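Local coordinates for protein putative cytochrome P450 120 (Synechocystis sp., PDB 2VE3) that binds heme and retinoic acid and probably acts as a cytochrome P450 monooxygenase, inserting oxygen into organic substrates, at residues A[277-291]-A[404-416]. Residues are numbered along the deposited sequence; the frame is centred on the assembly and turned at random.
Sequences RERVRQEQNKLQLSQ and FATRLIQQFDWTL
Arg-281 and Arg-277, one turn apart on helix 277-285, reach the end of helix 404-411 and the start of strand 412-416, where both converge on Asp-413. The Arg-281 guanidinium meets Ile-409 O side-on, with NE and NH2 each 2.8 Å from that oxygen; the NH2 bond follows a lone pair, whereas NE comes from above the carbonyl plane. Its NH1 forms a salt bridge to the syn side of Asp-413 OD1 (2.8 Å), and Glu-278 OE2 salt-bridges the same NH1 near the guanidinium plane, so two acids share this nitrogen and help fix the rotation of the group. A leucine in place of Arg-281 would probably leave Ile-409 O without these two donors and the neighbouring Asp-413 and Glu-278 carboxylates without the positive charge that offsets their repulsion. Arg-277 NE reaches Asp-413 OD1 from above the carboxylate plane, at 3.2 Å. The bend of its chain at chi3 (97°) lays the guanidinium over the six-membered ring of Trp-414 as a cation-pi stack, the planes 26° apart, with CD making a CH-pi contact on the same face. Ile-409 sits as a knob among Arg-277, Val-280, Arg-281 and Gln-284, and Ile-409 CD1 touches Val-280 CG1 at 3.6 Å. Farther along, Leu-289 CD1 packs on Thr-406 CG2, and Arg-407 NH2 donates to Gln-291 O (2.7 Å). Helices 277-285 and 404-411 cross almost perpendicularly, at -95°. Away from the heme, the contact joins the J helix of the P450 fold (274-285) to the C-terminal end of the L helix (394-411), which follows the probable cysteine ligand, and to edge strand 412-416, which pairs with strand 437-442; Arg-277 NH1 also bonds Leu-270 O, Trp-414 NE1 bonds Cys-267 O, and Arg-407 bridges to Asp-125 on helix 121-137.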
loop_
_atom_site.group_PDB
_atom_site.type_symbol
_atom_site.label_atom_id
_atom_site.label_comp_id
_atom_site.label_asym_id
_atom_site.label_seq_id
_atom_site.Cartn_x
_atom_site.Cartn_y
_atom_site.Cartn_z
ATOM N N ARG A 277 23.481 1.006 2.661
ATOM C CA ARG A 277 23.199 1.470 4.015
ATOM C C ARG A 277 24.186 2.558 4.473
ATOM O O ARG A 277 23.778 3.569 5.061
ATOM C CB ARG A 277 23.233 0.265 4.965
ATOM C CG ARG A 277 22.799 0.525 6.407
ATOM C CD ARG A 277 22.409 -0.796 7.029
ATOM N NE ARG A 277 23.459 -1.426 7.823
ATOM C CZ ARG A 277 23.649 -2.741 7.924
ATOM N NH1 ARG A 277 22.901 -3.588 7.240
ATOM N NH2 ARG A 277 24.626 -3.212 8.681
ATOM N N GLU A 278 25.473 2.345 4.197
ATOM C CA GLU A 278 26.517 3.306 4.559
ATOM C C GLU A 278 26.437 4.622 3.780
ATOM O O GLU A 278 26.714 5.675 4.330
ATOM C CB GLU A 278 27.903 2.697 4.350
ATOM C CG GLU A 278 28.316 1.691 5.394
ATOM C CD GLU A 278 28.698 2.327 6.723
ATOM O OE1 GLU A 278 28.870 3.573 6.784
ATOM O OE2 GLU A 278 28.823 1.567 7.708
ATOM N N ARG A 279 26.101 4.550 2.494
ATOM C CA ARG A 279 25.951 5.747 1.675
ATOM C C ARG A 279 24.806 6.628 2.161
ATOM O O ARG A 279 24.891 7.855 2.076
ATOM C CB ARG A 279 25.745 5.394 0.204
ATOM C CG ARG A 279 26.915 4.659 -0.464
ATOM C CD ARG A 279 26.759 4.648 -1.984
ATOM N NE ARG A 279 26.575 6.002 -2.515
ATOM C CZ ARG A 279 26.078 6.296 -3.716
ATOM N NH1 ARG A 279 25.685 5.326 -4.542
ATOM N NH2 ARG A 279 25.968 7.575 -4.091
ATOM N N VAL A 280 23.737 6.001 2.649
ATOM C CA VAL A 280 22.624 6.713 3.295
ATOM C C VAL A 280 23.132 7.426 4.552
ATOM O O VAL A 280 22.799 8.591 4.803
ATOM C CB VAL A 280 21.435 5.759 3.654
ATOM C CG1 VAL A 280 20.386 6.472 4.511
ATOM C CG2 VAL A 280 20.790 5.203 2.410
ATOM N N ARG A 281 23.945 6.710 5.326
ATOM C CA ARG A 281 24.501 7.210 6.566
ATOM C C ARG A 281 25.465 8.367 6.309
ATOM O O ARG A 281 25.473 9.337 7.048
ATOM C CB ARG A 281 25.196 6.083 7.338
ATOM C CG ARG A 281 25.557 6.444 8.787
ATOM C CD ARG A 281 25.990 5.217 9.608
ATOM N NE ARG A 281 24.859 4.351 9.963
ATOM C CZ ARG A 281 24.802 3.035 9.750
ATOM N NH1 ARG A 281 25.814 2.376 9.188
ATOM N NH2 ARG A 281 23.725 2.363 10.127
ATOM N N GLN A 282 26.273 8.236 5.260
ATOM C CA GLN A 282 27.218 9.263 4.839
ATOM C C GLN A 282 26.462 10.536 4.460
ATOM O O GLN A 282 26.938 11.651 4.698
ATOM C CB GLN A 282 28.064 8.753 3.662
ATOM C CG GLN A 282 29.050 9.784 3.089
ATOM C CD GLN A 282 29.788 9.326 1.819
ATOM O OE1 GLN A 282 31.007 9.521 1.693
ATOM N NE2 GLN A 282 29.053 8.734 0.872
ATOM N N GLU A 283 25.276 10.358 3.876
ATOM C CA GLU A 283 24.426 11.469 3.483
ATOM C C GLU A 283 23.895 12.218 4.697
ATOM O O GLU A 283 23.932 13.448 4.728
ATOM C CB GLU A 283 23.274 10.990 2.594
ATOM C CG GLU A 283 22.316 12.088 2.179
ATOM C CD GLU A 283 21.217 11.590 1.268
ATOM O OE1 GLU A 283 20.391 10.742 1.704
ATOM O OE2 GLU A 283 21.188 12.058 0.115
ATOM N N GLN A 284 23.410 11.477 5.693
ATOM C CA GLN A 284 22.839 12.097 6.898
ATOM C C GLN A 284 23.917 12.634 7.841
ATOM O O GLN A 284 23.596 13.256 8.864
ATOM C CB GLN A 284 21.877 11.149 7.632
ATOM C CG GLN A 284 22.430 9.766 7.864
ATOM C CD GLN A 284 21.528 8.868 8.685
ATOM O OE1 GLN A 284 20.355 8.654 8.374
ATOM N NE2 GLN A 284 22.087 8.323 9.738
ATOM N N ASN A 285 25.183 12.392 7.494
ATOM C CA ASN A 285 26.329 12.867 8.275
ATOM C C ASN A 285 26.855 14.198 7.757
ATOM O O ASN A 285 27.365 15.012 8.531
ATOM C CB ASN A 285 27.462 11.833 8.295
ATOM C CG ASN A 285 27.194 10.669 9.247
ATOM O OD1 ASN A 285 27.988 9.734 9.321
ATOM N ND2 ASN A 285 26.083 10.718 9.970
ATOM N N LYS A 286 26.739 14.401 6.446
ATOM C CA LYS A 286 27.054 15.685 5.821
ATOM C C LYS A 286 25.994 16.743 6.166
ATOM O O LYS A 286 26.086 17.899 5.734
ATOM C CB LYS A 286 27.188 15.529 4.302
ATOM C CG LYS A 286 28.380 14.683 3.860
ATOM C CD LYS A 286 28.599 14.768 2.347
ATOM C CE LYS A 286 29.195 13.477 1.783
ATOM N NZ LYS A 286 30.433 13.017 2.498
ATOM N N LEU A 287 24.981 16.333 6.928
ATOM C CA LEU A 287 23.994 17.253 7.477
ATOM C C LEU A 287 24.363 17.489 8.927
ATOM O O LEU A 287 25.532 17.719 9.247
ATOM C CB LEU A 287 22.577 16.661 7.393
ATOM C CG LEU A 287 21.958 16.312 6.036
ATOM C CD1 LEU A 287 20.612 15.634 6.241
ATOM C CD2 LEU A 287 21.810 17.546 5.157
ATOM N N GLN A 288 23.357 17.422 9.796
ATOM C CA GLN A 288 23.539 17.472 11.245
ATOM C C GLN A 288 22.229 17.100 11.929
ATOM O O GLN A 288 21.364 17.957 12.153
ATOM C CB GLN A 288 24.020 18.867 11.701
ATOM N N LEU A 289 22.072 15.811 12.221
ATOM C CA LEU A 289 20.973 15.343 13.065
ATOM C C LEU A 289 21.409 15.403 14.528
ATOM O O LEU A 289 22.584 15.659 14.833
ATOM C CB LEU A 289 20.570 13.906 12.700
ATOM C CG LEU A 289 20.025 13.611 11.296
ATOM C CD1 LEU A 289 20.146 12.140 10.960
ATOM C CD2 LEU A 289 18.585 14.067 11.161
ATOM N N SER A 290 20.452 15.188 15.425
ATOM C CA SER A 290 20.718 14.978 16.847
ATOM C C SER A 290 19.514 14.179 17.299
ATOM O O SER A 290 19.329 13.025 16.887
ATOM C CB SER A 290 20.800 16.311 17.599
ATOM O OG SER A 290 21.759 17.181 17.021
ATOM N N GLN A 291 18.688 14.796 18.136
ATOM C CA GLN A 291 17.266 14.495 18.106
ATOM C C GLN A 291 16.596 15.529 17.203
ATOM O O GLN A 291 15.527 15.277 16.642
ATOM C CB GLN A 291 16.654 14.440 19.508
ATOM C CG GLN A 291 16.273 13.019 19.941
ATOM C CD GLN A 291 17.414 12.014 19.787
ATOM O OE1 GLN A 291 18.303 11.930 20.635
ATOM N NE2 GLN A 291 17.380 11.239 18.707
ATOM N N PHE A 404 11.628 6.881 9.174
ATOM C CA PHE A 404 12.033 5.581 9.731
ATOM C C PHE A 404 13.423 5.167 9.247
ATOM O O PHE A 404 14.256 4.725 10.027
ATOM C CB PHE A 404 11.030 4.482 9.361
ATOM C CG PHE A 404 11.432 3.120 9.835
ATOM C CD1 PHE A 404 11.081 2.684 11.104
ATOM C CD2 PHE A 404 12.165 2.272 9.018
ATOM C CE1 PHE A 404 11.451 1.412 11.555
ATOM C CE2 PHE A 404 12.541 1.000 9.453
ATOM C CZ PHE A 404 12.179 0.567 10.724
ATOM N N ALA A 405 13.636 5.291 7.943
ATOM C CA ALA A 405 14.901 4.974 7.322
ATOM C C ALA A 405 16.007 5.781 8.001
ATOM O O ALA A 405 17.074 5.235 8.317
ATOM C CB ALA A 405 14.842 5.294 5.839
ATOM N N THR A 406 15.714 7.056 8.250
ATOM C CA THR A 406 16.666 7.998 8.818
ATOM C C THR A 406 17.021 7.648 10.257
ATOM O O THR A 406 18.186 7.490 10.586
ATOM C CB THR A 406 16.157 9.470 8.691
ATOM O OG1 THR A 406 16.136 9.856 7.311
ATOM C CG2 THR A 406 17.051 10.440 9.463
ATOM N N ARG A 407 16.015 7.515 11.109
ATOM C CA ARG A 407 16.256 7.171 12.517
ATOM C C ARG A 407 16.886 5.802 12.734
ATOM O O ARG A 407 17.665 5.622 13.675
ATOM C CB ARG A 407 14.979 7.290 13.334
ATOM C CG ARG A 407 14.492 8.704 13.502
ATOM C CD ARG A 407 15.538 9.587 14.147
ATOM N NE ARG A 407 14.915 10.768 14.726
ATOM C CZ ARG A 407 15.561 11.847 15.153
ATOM N NH1 ARG A 407 16.884 11.924 15.050
ATOM N NH2 ARG A 407 14.865 12.863 15.668
ATOM N N LEU A 408 16.545 4.840 11.879
ATOM C CA LEU A 408 17.087 3.495 11.999
ATOM C C LEU A 408 18.566 3.459 11.615
ATOM O O LEU A 408 19.379 2.877 12.331
ATOM C CB LEU A 408 16.288 2.494 11.158
ATOM C CG LEU A 408 16.851 1.063 11.093
ATOM C CD1 LEU A 408 16.878 0.382 12.453
ATOM C CD2 LEU A 408 16.101 0.211 10.066
ATOM N N ILE A 409 18.908 4.085 10.495
ATOM C CA ILE A 409 20.293 4.079 10.030
ATOM C C ILE A 409 21.223 4.945 10.900
ATOM O O ILE A 409 22.372 4.577 11.140
ATOM C CB ILE A 409 20.394 4.382 8.505
ATOM C CG1 ILE A 409 19.931 3.149 7.724
ATOM C CG2 ILE A 409 21.834 4.755 8.102
ATOM C CD1 ILE A 409 19.862 3.313 6.219
ATOM N N GLN A 410 20.727 6.082 11.391
ATOM C CA GLN A 410 21.554 6.938 12.260
ATOM C C GLN A 410 21.935 6.267 13.588
ATOM O O GLN A 410 23.024 6.504 14.121
ATOM C CB GLN A 410 20.931 8.330 12.469
ATOM C CG GLN A 410 19.834 8.413 13.512
ATOM C CD GLN A 410 19.511 9.839 13.935
ATOM O OE1 GLN A 410 18.448 10.365 13.608
ATOM N NE2 GLN A 410 20.423 10.470 14.672
ATOM N N GLN A 411 21.056 5.411 14.097
ATOM C CA GLN A 411 21.275 4.756 15.390
ATOM C C GLN A 411 21.799 3.317 15.323
ATOM O O GLN A 411 22.507 2.878 16.234
ATOM C CB GLN A 411 19.983 4.770 16.205
ATOM C CG GLN A 411 19.479 6.149 16.534
ATOM C CD GLN A 411 18.076 6.111 17.061
ATOM O OE1 GLN A 411 17.794 5.460 18.076
ATOM N NE2 GLN A 411 17.173 6.805 16.377
ATOM N N PHE A 412 21.435 2.570 14.280
ATOM C CA PHE A 412 21.774 1.142 14.246
ATOM C C PHE A 412 22.322 0.623 12.923
ATOM O O PHE A 412 21.943 1.087 11.844
ATOM C CB PHE A 412 20.554 0.278 14.586
ATOM C CG PHE A 412 19.981 0.512 15.959
ATOM C CD1 PHE A 412 20.463 -0.190 17.056
ATOM C CD2 PHE A 412 18.917 1.410 16.143
ATOM C CE1 PHE A 412 19.906 0.013 18.337
ATOM C CE2 PHE A 412 18.359 1.618 17.408
ATOM C CZ PHE A 412 18.853 0.922 18.507
ATOM N N ASP A 413 23.216 -0.358 13.034
ATOM C CA ASP A 413 23.395 -1.355 11.998
ATOM C C ASP A 413 22.542 -2.546 12.393
ATOM O O ASP A 413 22.134 -2.669 13.555
ATOM C CB ASP A 413 24.851 -1.800 11.893
ATOM C CG ASP A 413 25.702 -0.812 11.131
ATOM O OD1 ASP A 413 25.162 -0.113 10.245
ATOM O OD2 ASP A 413 26.914 -0.743 11.417
ATOM N N TRP A 414 22.272 -3.420 11.433
ATOM C CA TRP A 414 21.563 -4.655 11.735
ATOM C C TRP A 414 21.971 -5.828 10.859
ATOM O O TRP A 414 22.476 -5.665 9.728
ATOM C CB TRP A 414 20.040 -4.438 11.746
ATOM C CG TRP A 414 19.414 -4.083 10.419
ATOM C CD1 TRP A 414 18.719 -4.927 9.594
ATOM C CD2 TRP A 414 19.401 -2.797 9.778
ATOM N NE1 TRP A 414 18.277 -4.254 8.494
ATOM C CE2 TRP A 414 18.693 -2.946 8.568
ATOM C CE3 TRP A 414 19.921 -1.535 10.108
ATOM C CZ2 TRP A 414 18.483 -1.878 7.682
ATOM C CZ3 TRP A 414 19.714 -0.473 9.229
ATOM C CH2 TRP A 414 19.002 -0.655 8.031
ATOM N N THR A 415 21.754 -7.013 11.411
ATOM C CA THR A 415 22.097 -8.254 10.765
ATOM C C THR A 415 20.864 -9.118 10.646
ATOM O O THR A 415 20.154 -9.346 11.630
ATOM C CB THR A 415 23.168 -9.026 11.582
ATOM O OG1 THR A 415 24.211 -8.128 11.968
ATOM C CG2 THR A 415 23.770 -10.162 10.784
ATOM N N LEU A 416 20.634 -9.603 9.432
ATOM C CA LEU A 416 19.612 -10.598 9.154
ATOM C C LEU A 416 20.141 -11.983 9.518
ATOM O O LEU A 416 21.010 -12.516 8.836
ATOM C CB LEU A 416 19.216 -10.564 7.670
ATOM C CG LEU A 416 18.781 -9.237 7.012
ATOM C CD1 LEU A 416 18.423 -9.479 5.567
ATOM C CD2 LEU A 416 17.599 -8.603 7.709
#